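Local coordinates for bifunctional protein PutA (Bdellovibrio bacteriovorus, PDB 5UR2), which probably oxidises proline to glutamate in two steps, pairing a flavin-dependent proline dehydrogenase with an NAD-dependent glutamate semialdehyde dehydrogenase, at residues E480-A485 with K585-A590. Sequence-based numbering, arbitrary orientation.
Sequences EKMLKA and KPWAEA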
loop_
_atom_site.group_PDB
_atom_site.type_symbol
_atom_site.label_atom_id
_atom_site.label_comp_id
_atom_site.label_asym_id
_atom_site.label_seq_id
_atom_site.Cartn_x
_atom_site.Cartn_y
_atom_site.Cartn_z
ATOM N N GLU B 480 -36.961 3.099 -23.469
ATOM C CA GLU B 480 -38.274 2.560 -23.129
ATOM C C GLU B 480 -38.322 2.055 -21.692
ATOM O O GLU B 480 -39.307 2.294 -20.985
ATOM C CB GLU B 480 -38.651 1.444 -24.099
ATOM C CG GLU B 480 -39.002 1.938 -25.487
ATOM C CD GLU B 480 -39.083 0.809 -26.507
ATOM O OE1 GLU B 480 -38.525 -0.289 -26.255
ATOM O OE2 GLU B 480 -39.721 1.020 -27.557
ATOM N N LYS B 481 -37.279 1.341 -21.255
ATOM C CA LYS B 481 -37.208 0.895 -19.864
ATOM C C LYS B 481 -37.177 2.077 -18.913
ATOM O O LYS B 481 -37.755 2.019 -17.821
ATOM C CB LYS B 481 -35.979 0.006 -19.642
ATOM C CG LYS B 481 -36.122 -1.363 -20.292
ATOM C CD LYS B 481 -34.910 -2.256 -20.040
ATOM C CE LYS B 481 -35.079 -3.602 -20.742
ATOM N NZ LYS B 481 -34.390 -3.642 -22.050
ATOM N N MET B 482 -36.489 3.153 -19.308
ATOM C CA MET B 482 -36.427 4.346 -18.471
ATOM C C MET B 482 -37.805 4.968 -18.330
ATOM O O MET B 482 -38.237 5.307 -17.222
ATOM C CB MET B 482 -35.443 5.353 -19.069
ATOM C CG MET B 482 -35.115 6.506 -18.169
ATOM S SD MET B 482 -34.227 5.892 -16.708
ATOM C CE MET B 482 -35.503 6.078 -15.451
ATOM N N LEU B 483 -38.520 5.104 -19.451
ATOM C CA LEU B 483 -39.870 5.658 -19.417
ATOM C C LEU B 483 -40.816 4.728 -18.669
ATOM O O LEU B 483 -41.707 5.185 -17.947
ATOM C CB LEU B 483 -40.364 5.914 -20.847
ATOM C CG LEU B 483 -39.652 7.039 -21.616
ATOM C CD1 LEU B 483 -39.941 7.012 -23.129
ATOM C CD2 LEU B 483 -40.142 8.364 -21.060
ATOM N N LYS B 484 -40.627 3.418 -18.814
ATOM C CA LYS B 484 -41.432 2.485 -18.041
ATOM C C LYS B 484 -41.155 2.635 -16.546
ATOM O O LYS B 484 -42.092 2.698 -15.736
ATOM C CB LYS B 484 -41.138 1.057 -18.505
ATOM C CG LYS B 484 -41.925 -0.010 -17.791
ATOM C CD LYS B 484 -41.390 -1.375 -18.149
ATOM C CE LYS B 484 -41.861 -2.421 -17.140
ATOM N NZ LYS B 484 -41.417 -3.800 -17.487
ATOM N N ALA B 485 -39.873 2.733 -16.162
ATOM C CA ALA B 485 -39.527 2.862 -14.749
ATOM C C ALA B 485 -40.048 4.173 -14.165
ATOM O O ALA B 485 -40.485 4.214 -13.006
ATOM C CB ALA B 485 -38.005 2.769 -14.562
ATOM N N LYS B 585 -32.368 14.725 -10.356
ATOM C CA LYS B 585 -31.188 14.375 -11.136
ATOM C C LYS B 585 -31.598 14.051 -12.572
ATOM O O LYS B 585 -32.448 13.176 -12.777
ATOM C CB LYS B 585 -30.481 13.196 -10.473
ATOM C CG LYS B 585 -29.853 13.600 -9.127
ATOM C CD LYS B 585 -28.699 12.702 -8.673
ATOM C CE LYS B 585 -27.401 12.996 -9.375
ATOM N NZ LYS B 585 -26.285 12.217 -8.774
ATOM N N PRO B 586 -31.039 14.730 -13.582
ATOM C CA PRO B 586 -31.322 14.356 -14.978
ATOM C C PRO B 586 -30.919 12.914 -15.252
ATOM O O PRO B 586 -30.066 12.346 -14.562
ATOM C CB PRO B 586 -30.462 15.331 -15.791
ATOM C CG PRO B 586 -30.248 16.510 -14.866
ATOM C CD PRO B 586 -30.184 15.927 -13.482
ATOM N N TRP B 587 -31.546 12.325 -16.285
ATOM C CA TRP B 587 -31.365 10.907 -16.615
ATOM C C TRP B 587 -29.913 10.430 -16.538
ATOM O O TRP B 587 -29.606 9.443 -15.859
ATOM C CB TRP B 587 -31.903 10.590 -18.020
ATOM C CG TRP B 587 -33.401 10.605 -18.218
ATOM C CD1 TRP B 587 -34.335 11.267 -17.472
ATOM C CD2 TRP B 587 -34.124 9.918 -19.251
ATOM N NE1 TRP B 587 -35.592 11.031 -17.980
ATOM C CE2 TRP B 587 -35.486 10.210 -19.074
ATOM C CE3 TRP B 587 -33.747 9.079 -20.305
ATOM C CZ2 TRP B 587 -36.477 9.692 -19.912
ATOM C CZ3 TRP B 587 -34.729 8.582 -21.144
ATOM C CH2 TRP B 587 -36.076 8.882 -20.938
ATOM N N ALA B 588 -29.020 11.085 -17.280
ATOM C CA ALA B 588 -27.636 10.619 -17.369
ATOM C C ALA B 588 -26.885 10.842 -16.060
ATOM O O ALA B 588 -25.999 10.051 -15.714
ATOM C CB ALA B 588 -26.915 11.310 -18.532
ATOM N N GLU B 589 -27.213 11.914 -15.332
ATOM C CA GLU B 589 -26.629 12.136 -14.008
ATOM C C GLU B 589 -27.029 11.038 -13.027
ATOM O O GLU B 589 -26.185 10.483 -12.319
ATOM C CB GLU B 589 -27.051 13.507 -13.489
ATOM C CG GLU B 589 -26.586 14.609 -14.397
ATOM C CD GLU B 589 -25.092 14.776 -14.299
ATOM O OE1 GLU B 589 -24.602 15.110 -13.193
ATOM O OE2 GLU B 589 -24.408 14.484 -15.300
ATOM N N ALA B 590 -28.320 10.695 -12.994
ATOM C CA ALA B 590 -28.779 9.617 -12.129
ATOM C C ALA B 590 -28.141 8.281 -12.523
ATOM O O ALA B 590 -27.781 7.482 -11.652
ATOM C CB ALA B 590 -30.303 9.521 -12.179
#
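Met482 lays its side chain over one face of the Trp587 indole, and this overlap is the tight part of the contact. Its CG methylene carries most of the contact: CG of Met482 stands 3.5 Å from the centroid of the six-membered ring of Trp587, only 6° off the ring normal, a CH-pi contact. CG of Met482 comes to 3.6 Å from CE3 of Trp587, and CB of the same methionine reaches 3.9 Å from CZ3. With CG swung anti to the backbone N (chi1 -170°), the methionine chain extends from helix 476-491 across the ring, then bends at chi2 so that the sulfur stands farther back: SD of Met482 lies 5.0 Å from the centroid of the six-membered ring of Trp587, an oblique Met-aromatic contact. The looser side belongs to Leu483, an exposed residue whose CD2 meets the ring edge near its plane, 4.1 Å from CZ2 of Trp587.

Trp587 sits in the first turn of helix 587-611, just after Pro586 at the N-cap position. Its indole NE1 donates to the carbonyl O of Glu813, and Phe473 meets the ring with its plane inclined. Met482 also touches Ile576 of helix 572-583, so the methionine packs against two helices of the aldehyde dehydrogenase family region. No hydrogen bond or salt bridge joins the two segments; helix 476-491 meets the start of helix 587-611 through dispersion and CH-pi attraction, while the indole's polar N-H is satisfied by a third part of the chain.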